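Local coordinates for protein dTDP-4-dehydrorhamnose reductase (Sulfolobus tokodaii, PDB 2GGS) that binds NADPH in a Rossmann-type domain and probably reduces dTDP-4-dehydrorhamnose, at residues E78-Y81 and K82-E86; A87-H90 and I91-G95. One frame throughout, in Å; residues are numbered along the deposited sequence.

Interaction 1 of 2, residues E78-Y81 and K82-E86; sequences EKAY and KINAE. With NDP (NADPH dihydro-nicotinamide-adenine-dinucleotide phosphate), chain C.
One face of the Y81 ring is covered by the methyl of A85, in a CH-pi contact with CB of A85 4.1 Å from the centroid of the Y81 ring, while the E86 carboxylate stands at the ring's edge. OE1 of E86 comes to 3.8 Å from CE2 of Y81, and the ring and carboxylate planes are turned 59° against each other. Y81 reaches both because its CG lies anti to the backbone N (chi1 -175°), which sends the ring along the helix toward the following turn. A serine in place of Y81 would probably leave one side of the A85 methyl without its cover and the E86 carboxylate without the ring edge beside it. The adenine of NADPH meets a second side of the helix: CG1 of I83 lies 3.6 Å from N7A of the cofactor, and CD1 of I83 is equally near C6A, an apolar contact with the base. The backbone widens into a pi-type turn at 82-86. The carbonyl O of Y81 accepts two bonds, a nearly straight one from N of E86 at 2.8 Å and one from N of A85 at 3.0 Å that arrives from above the carbonyl plane. One residue earlier, N of N84 makes the usual i to i+4 bond to O of A80 at 2.7 Å. The amide of N84 is held at both ends, OD1 by the backbone N of M67 and ND2 by the hydroxyl of S133, next to the NADPH-binding residue A66. Thus the start of helix 77-97 packs through Y81 and A85 on helix 129-141, through A80 and N84 on C73 of helix 70-75, and through I83 on L43 and the adenine.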
ATOM      1  N   GLU A  78      17.681  -2.931  -8.764  1.00 19.13           N
ATOM      2  CA  GLU A  78      18.496  -2.106  -7.860  1.00 20.57           C
ATOM      3  C   GLU A  78      17.723  -0.920  -7.257  1.00 19.16           C
ATOM      4  O   GLU A  78      17.783  -0.692  -6.060  1.00 19.53           O
ATOM      5  CB  GLU A  78      19.751  -1.565  -8.573  1.00 20.51           C
ATOM      6  CG  GLU A  78      20.744  -2.632  -8.983  1.00 27.55           C
ATOM      7  CD  GLU A  78      20.550  -3.177 -10.392  1.00 34.01           C
ATOM      8  OE1 GLU A  78      19.498  -2.903 -11.048  1.00 35.56           O
ATOM      9  OE2 GLU A  78      21.466  -3.935 -10.815  1.00 35.84           O
ATOM     10  N   LYS A  79      17.016  -0.179  -8.103  1.00 17.43           N
ATOM     11  CA  LYS A  79      16.204   0.949  -7.655  1.00 18.80           C
ATOM     12  C   LYS A  79      15.102   0.478  -6.686  1.00 16.97           C
ATOM     13  O   LYS A  79      14.890   1.109  -5.655  1.00 18.19           O
ATOM     14  CB  LYS A  79      15.549   1.650  -8.842  1.00 19.74           C
ATOM     15  CG  LYS A  79      14.731   2.856  -8.453  1.00 24.08           C
ATOM     16  CD  LYS A  79      13.995   3.421  -9.660  1.00 31.50           C
ATOM     17  CE  LYS A  79      13.033   4.548  -9.268  1.00 33.55           C
ATOM     18  NZ  LYS A  79      12.387   5.132 -10.503  1.00 36.85           N
ATOM     19  N   ALA A  80      14.409  -0.594  -7.059  1.00 16.40           N
ATOM     20  CA  ALA A  80      13.318  -1.159  -6.177  1.00 14.85           C
ATOM     21  C   ALA A  80      13.877  -1.534  -4.827  1.00 14.87           C
ATOM     22  O   ALA A  80      13.313  -1.171  -3.779  1.00 15.61           O
ATOM     23  CB  ALA A  80      12.673  -2.356  -6.844  1.00 13.99           C
ATOM     24  N   TYR A  81      15.013  -2.230  -4.814  1.00 14.57           N
ATOM     25  CA  TYR A  81      15.653  -2.569  -3.545  1.00 14.88           C
ATOM     26  C   TYR A  81      15.950  -1.375  -2.628  1.00 14.75           C
ATOM     27  O   TYR A  81      15.705  -1.391  -1.429  1.00 15.11           O
ATOM     28  CB  TYR A  81      16.929  -3.423  -3.790  1.00 15.43           C
ATOM     29  CG  TYR A  81      17.541  -3.894  -2.483  1.00 17.46           C
ATOM     30  CD1 TYR A  81      17.066  -5.053  -1.851  1.00 18.17           C
ATOM     31  CD2 TYR A  81      18.583  -3.181  -1.868  1.00 20.37           C
ATOM     32  CE1 TYR A  81      17.619  -5.501  -0.645  1.00 17.97           C
ATOM     33  CE2 TYR A  81      19.141  -3.626  -0.663  1.00 18.65           C
ATOM     34  CZ  TYR A  81      18.633  -4.781  -0.067  1.00 17.67           C
ATOM     35  OH  TYR A  81      19.165  -5.213   1.096  1.00 18.94           O
ATOM     36  N   LYS A  82      16.518  -0.320  -3.176  1.00 14.73           N
ATOM     37  CA  LYS A  82      16.922   0.781  -2.367  1.00 15.04           C
ATOM     38  C   LYS A  82      15.785   1.471  -1.668  1.00 14.73           C
ATOM     39  O   LYS A  82      15.955   1.892  -0.528  1.00 15.42           O
ATOM     40  CB  LYS A  82      17.618   1.823  -3.231  1.00 17.21           C
ATOM     41  CG  LYS A  82      19.035   1.410  -3.537  1.00 23.39           C
ATOM     42  CD  LYS A  82      19.936   2.645  -3.533  1.00 32.95           C
ATOM     43  CE  LYS A  82      20.165   3.183  -4.942  1.00 35.00           C
ATOM     44  NZ  LYS A  82      21.234   2.397  -5.651  1.00 39.05           N
ATOM     45  N   ILE A  83      14.652   1.605  -2.350  1.00 13.82           N
ATOM     46  CA  ILE A  83      13.523   2.333  -1.743  1.00 14.95           C
ATOM     47  C   ILE A  83      12.613   1.353  -0.992  1.00 14.32           C
ATOM     48  O   ILE A  83      12.183   1.678   0.108  1.00 14.20           O
ATOM     49  CB  ILE A  83      12.732   3.211  -2.761  1.00 13.71           C
ATOM     50  CG1 ILE A  83      11.631   4.066  -2.097  1.00 14.63           C
ATOM     51  CG2 ILE A  83      12.132   2.354  -3.906  1.00 14.07           C
ATOM     52  CD1 ILE A  83      12.042   4.890  -0.894  1.00 15.65           C
ATOM     53  N   ASN A  84      12.346   0.187  -1.593  1.00 15.26           N
ATOM     54  CA  ASN A  84      11.363  -0.734  -0.989  1.00 14.08           C
ATOM     55  C   ASN A  84      11.921  -1.533   0.158  1.00 14.94           C
ATOM     56  O   ASN A  84      11.155  -1.994   1.042  1.00 16.14           O
ATOM     57  CB  ASN A  84      10.840  -1.690  -2.049  1.00 12.78           C
ATOM     58  CG  ASN A  84       9.898  -1.030  -3.012  1.00 12.22           C
ATOM     59  OD1 ASN A  84       9.471   0.121  -2.833  1.00 15.49           O
ATOM     60  ND2 ASN A  84       9.519  -1.794  -4.033  1.00 14.02           N
ATOM     61  N   ALA A  85      13.245  -1.692   0.177  1.00 15.45           N
ATOM     62  CA  ALA A  85      13.882  -2.476   1.225  1.00 14.88           C
ATOM     63  C   ALA A  85      14.898  -1.650   2.025  1.00 15.23           C
ATOM     64  O   ALA A  85      14.723  -1.397   3.222  1.00 14.45           O
ATOM     65  CB  ALA A  85      14.521  -3.752   0.651  1.00 14.22           C
ATOM     66  N   GLU A  86      15.958  -1.168   1.366  1.00 14.96           N
ATOM     67  CA  GLU A  86      17.073  -0.637   2.155  1.00 16.73           C
ATOM     68  C   GLU A  86      16.698   0.629   2.952  1.00 16.53           C
ATOM     69  O   GLU A  86      17.174   0.792   4.049  1.00 16.97           O
ATOM     70  CB  GLU A  86      18.288  -0.354   1.243  1.00 17.62           C
ATOM     71  CG  GLU A  86      19.597  -0.289   2.039  1.00 19.82           C
ATOM     72  CD  GLU A  86      20.822  -0.353   1.145  1.00 25.31           C
ATOM     73  OE1 GLU A  86      20.665  -0.245  -0.093  1.00 25.58           O
ATOM     74  OE2 GLU A  86      21.925  -0.504   1.710  1.00 28.84           O
TER
HETATM   75  PA  NDP C 900       1.894   5.453  -4.497  1.00 16.18           P
HETATM   76  O1A NDP C 900       2.566   4.922  -5.694  1.00 18.45           O
HETATM   77  O2A NDP C 900       0.671   6.238  -4.789  1.00 14.52           O
HETATM   78  O5B NDP C 900       2.860   6.353  -3.629  1.00 16.20           O
HETATM   79  C5B NDP C 900       4.239   6.045  -3.527  1.00 14.63           C
HETATM   80  C4B NDP C 900       4.812   7.081  -2.596  1.00 16.80           C
HETATM   81  O4B NDP C 900       6.173   6.721  -2.346  1.00 15.43           O
HETATM   82  C3B NDP C 900       4.751   8.495  -3.152  1.00 15.07           C
HETATM   83  O3B NDP C 900       4.397   9.367  -2.113  1.00 17.01           O
HETATM   84  C2B NDP C 900       6.211   8.723  -3.564  1.00 16.25           C
HETATM   85  O2B NDP C 900       6.492  10.086  -3.464  1.00 15.10           O
HETATM   86  C1B NDP C 900       6.918   7.923  -2.478  1.00 16.41           C
HETATM   87  N9A NDP C 900       8.294   7.598  -2.869  1.00 15.99           N
HETATM   88  C8A NDP C 900       8.692   6.729  -3.839  1.00 15.65           C
HETATM   89  N7A NDP C 900      10.055   6.745  -3.893  1.00 16.59           N
HETATM   90  C5A NDP C 900      10.492   7.617  -2.969  1.00 15.10           C
HETATM   91  C6A NDP C 900      11.774   8.041  -2.600  1.00 17.77           C
HETATM   92  N6A NDP C 900      12.865   7.620  -3.299  1.00 16.86           N
HETATM   93  N1A NDP C 900      11.854   8.986  -1.614  1.00 15.73           N
HETATM   94  C2A NDP C 900      10.748   9.519  -0.962  1.00 17.19           C
HETATM   95  N3A NDP C 900       9.494   9.108  -1.343  1.00 14.13           N
HETATM   96  C4A NDP C 900       9.389   8.185  -2.327  1.00 15.89           C
HETATM   97  O3  NDP C 900       1.675   4.133  -3.580  1.00 14.66           O
HETATM   98  PN  NDP C 900       0.382   3.785  -2.665  1.00 14.39           P
HETATM   99  O1N NDP C 900      -0.103   4.899  -1.881  1.00 13.68           O
HETATM  100  O2N NDP C 900      -0.499   3.073  -3.618  1.00 13.49           O
HETATM  101  O5D NDP C 900       1.032   2.659  -1.733  1.00 14.43           O
HETATM  102  C5D NDP C 900       1.283   2.922  -0.356  1.00 14.92           C
HETATM  103  C4D NDP C 900       1.969   1.743   0.321  1.00 15.81           C
HETATM  104  O4D NDP C 900       1.123   0.621   0.216  1.00 16.04           O
HETATM  105  C3D NDP C 900       3.301   1.337  -0.303  1.00 16.27           C
HETATM  106  O3D NDP C 900       4.058   0.861   0.776  1.00 16.77           O
HETATM  107  C2D NDP C 900       2.940   0.198  -1.225  1.00 15.08           C
HETATM  108  O2D NDP C 900       4.064  -0.637  -1.448  1.00 16.63           O
HETATM  109  C1D NDP C 900       1.831  -0.471  -0.375  1.00 16.94           C
HETATM  110  N1N NDP C 900       0.938  -1.270  -1.223  1.00 21.41           N
HETATM  111  C2N NDP C 900       0.436  -0.682  -2.353  1.00 30.72           C
HETATM  112  C3N NDP C 900      -0.559  -1.289  -3.106  1.00 33.95           C
HETATM  113  C7N NDP C 900      -1.069  -0.593  -4.327  1.00 33.79           C
HETATM  114  O7N NDP C 900      -1.899  -1.304  -5.215  1.00 38.93           O
HETATM  115  N7N NDP C 900      -0.722   0.670  -4.564  1.00 39.81           N
HETATM  116  C4N NDP C 900      -1.115  -2.643  -2.704  1.00 33.29           C
HETATM  117  C5N NDP C 900      -0.478  -3.229  -1.467  1.00 25.34           C
HETATM  118  C6N NDP C 900       0.507  -2.505  -0.784  1.00 27.87           C
HETATM  119  P2B NDP C 900       6.583  11.066  -4.800  1.00 16.67           P
HETATM  120  O1X NDP C 900       6.440  12.406  -4.199  1.00 15.90           O
HETATM  121  O2X NDP C 900       5.489  10.700  -5.746  1.00 16.79           O
HETATM  122  O3X NDP C 900       7.944  10.862  -5.514  1.00 20.95           O

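Interaction 2 of 2, residues A87-H90 and I91-G95; sequences AVRH and IVRAG
From A87 to A94 the backbone is a regular alpha-helix, in which the amides of I91, V92, R93 and A94 bind the carbonyls of A87, V88, R89 and H90 at 2.9 to 3.1 Å. This is a helix flanking the parallel sheet of the Rossmann-type fold. Its apolar side is carried by V88, I91 and V92. CG1 of I91 lies beside the carbonyl of its own helix, 3.4 Å from O of A87, and CG1 of V88 is 4.3 Å from CG2 of V92 one turn on, so the two valines form a short apolar strip. Around this side, I91 packs on I61 and N63 of strand 60-63 and on L49 of helix 46-56, while V88 meets N63 together with F140 and A141 of helix 129-141.

A polar strip runs beside it. R89 and R93 extend side by side in the same direction, their guanidinium planes 63° apart, with NH1 of R89 over one face of the R93 group, 4.1 Å from NH1 of R93. One carboxylate oxygen of E50 in helix 46-56 takes both a salt bridge from NH2 of R93 and a hydrogen bond with ND1 of H90, whose ring also stacks with F46. With CG anti to its carbonyl carbon (chi1 -65°), H90 sends its imidazole alongside R93, the ring and guanidinium planes 77° apart, and NH2 of R93 sits at the imidazole edge, 3.6 Å from CE1 of H90.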
ATOM      1  N   ALA A  87      15.840   1.491   2.410  1.00 17.09           N
ATOM      2  CA  ALA A  87      15.421   2.717   3.107  1.00 15.69           C
ATOM      3  C   ALA A  87      14.807   2.369   4.442  1.00 16.70           C
ATOM      4  O   ALA A  87      14.960   3.117   5.418  1.00 16.88           O
ATOM      5  CB  ALA A  87      14.450   3.556   2.257  1.00 16.44           C
ATOM      6  N   VAL A  88      14.100   1.216   4.472  1.00 15.69           N
ATOM      7  CA  VAL A  88      13.433   0.780   5.702  1.00 15.71           C
ATOM      8  C   VAL A  88      14.460   0.539   6.805  1.00 15.12           C
ATOM      9  O   VAL A  88      14.200   0.841   7.977  1.00 15.03           O
ATOM     10  CB  VAL A  88      12.544  -0.472   5.482  1.00 15.28           C
ATOM     11  CG1 VAL A  88      11.822  -0.838   6.807  1.00 15.02           C
ATOM     12  CG2 VAL A  88      11.528  -0.212   4.395  1.00 14.98           C
ATOM     13  N   ARG A  89      15.627  -0.016   6.446  1.00 15.08           N
ATOM     14  CA  ARG A  89      16.670  -0.244   7.437  1.00 17.20           C
ATOM     15  C   ARG A  89      17.039   1.085   8.126  1.00 16.50           C
ATOM     16  O   ARG A  89      17.240   1.175   9.362  1.00 17.69           O
ATOM     17  CB  ARG A  89      17.906  -0.873   6.801  1.00 17.86           C
ATOM     18  CG  ARG A  89      18.934  -1.208   7.895  1.00 18.45           C
ATOM     19  CD  ARG A  89      20.068  -2.096   7.392  1.00 27.76           C
ATOM     20  NE  ARG A  89      21.174  -1.322   6.848  1.00 28.82           N
ATOM     21  CZ  ARG A  89      22.189  -0.844   7.557  1.00 31.75           C
ATOM     22  NH1 ARG A  89      22.243  -1.017   8.879  1.00 34.87           N
ATOM     23  NH2 ARG A  89      23.137  -0.158   6.937  1.00 33.42           N
ATOM     24  N   HIS A  90      17.106   2.128   7.328  1.00 16.91           N
ATOM     25  CA  HIS A  90      17.521   3.414   7.844  1.00 17.28           C
ATOM     26  C   HIS A  90      16.406   4.145   8.599  1.00 17.46           C
ATOM     27  O   HIS A  90      16.657   4.840   9.554  1.00 17.63           O
ATOM     28  CB  HIS A  90      18.114   4.228   6.690  1.00 17.28           C
ATOM     29  CG  HIS A  90      19.368   3.619   6.160  1.00 18.16           C
ATOM     30  ND1 HIS A  90      20.584   3.818   6.778  1.00 21.64           N
ATOM     31  CD2 HIS A  90      19.606   2.784   5.118  1.00 20.76           C
ATOM     32  CE1 HIS A  90      21.523   3.155   6.120  1.00 23.55           C
ATOM     33  NE2 HIS A  90      20.960   2.504   5.123  1.00 22.18           N
ATOM     34  N   ILE A  91      15.163   3.965   8.173  1.00 17.17           N
ATOM     35  CA  ILE A  91      14.048   4.462   8.938  1.00 17.25           C
ATOM     36  C   ILE A  91      14.007   3.826  10.339  1.00 16.72           C
ATOM     37  O   ILE A  91      13.874   4.512  11.334  1.00 16.58           O
ATOM     38  CB  ILE A  91      12.722   4.183   8.184  1.00 16.34           C
ATOM     39  CG1 ILE A  91      12.667   5.052   6.922  1.00 17.07           C
ATOM     40  CG2 ILE A  91      11.540   4.473   9.106  1.00 16.64           C
ATOM     41  CD1 ILE A  91      11.437   4.707   6.022  1.00 17.55           C
ATOM     42  N   VAL A  92      14.172   2.515  10.397  1.00 17.27           N
ATOM     43  CA  VAL A  92      14.203   1.800  11.681  1.00 18.75           C
ATOM     44  C   VAL A  92      15.375   2.286  12.572  1.00 18.42           C
ATOM     45  O   VAL A  92      15.176   2.558  13.757  1.00 19.15           O
ATOM     46  CB  VAL A  92      14.244   0.293  11.469  1.00 18.69           C
ATOM     47  CG1 VAL A  92      14.537  -0.430  12.781  1.00 20.80           C
ATOM     48  CG2 VAL A  92      12.884  -0.151  10.875  1.00 18.86           C
ATOM     49  N   ARG A  93      16.566   2.426  11.970  1.00 18.78           N
ATOM     50  CA  ARG A  93      17.743   2.833  12.741  1.00 19.50           C
ATOM     51  C   ARG A  93      17.588   4.218  13.385  1.00 19.97           C
ATOM     52  O   ARG A  93      17.748   4.378  14.606  1.00 19.76           O
ATOM     53  CB  ARG A  93      19.006   2.783  11.887  1.00 19.85           C
ATOM     54  CG  ARG A  93      20.238   2.959  12.746  1.00 21.14           C
ATOM     55  CD  ARG A  93      21.456   2.523  12.004  1.00 28.14           C
ATOM     56  NE  ARG A  93      21.744   3.384  10.868  1.00 28.45           N
ATOM     57  CZ  ARG A  93      22.880   3.313  10.178  1.00 31.67           C
ATOM     58  NH1 ARG A  93      23.801   2.430  10.534  1.00 32.85           N
ATOM     59  NH2 ARG A  93      23.116   4.117   9.152  1.00 31.62           N
ATOM     60  N   ALA A  94      17.271   5.210  12.559  1.00 20.30           N
ATOM     61  CA  ALA A  94      16.984   6.570  13.039  1.00 19.95           C
ATOM     62  C   ALA A  94      15.802   6.654  13.985  1.00 21.29           C
ATOM     63  O   ALA A  94      15.864   7.362  15.011  1.00 21.85           O
ATOM     64  CB  ALA A  94      16.796   7.499  11.859  1.00 20.19           C
ATOM     65  N   GLY A  95      14.720   5.939  13.658  1.00 20.05           N
ATOM     66  CA  GLY A  95      13.592   5.808  14.553  1.00 19.24           C
ATOM     67  C   GLY A  95      14.001   5.334  15.943  1.00 19.33           C
ATOM     68  O   GLY A  95      13.450   5.798  16.934  1.00 18.92           O
TER

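In the fold
Along the chain, interaction 1 (78-86) comes first and interaction 2 (87-95) follows directly, both on helix 77-97. Each joins adjoining segments, so neither closes a loop; they stand in series, without nesting or crossing, their centres about 13 Å apart. A probable backbone hydrogen bond from N of A87 to O of K82, 3.0 Å long, carries the helix from one into the other. Helix 129-141 is touched by both contacts. Interaction 1 adds helix 70-75 and the adenine end of NADPH, whereas interaction 2 adds helix 46-56 and strand 60-63 of the parallel sheet. L43, an NADPH-binding residue, touches I83 in the first and A87 and I91 in the second.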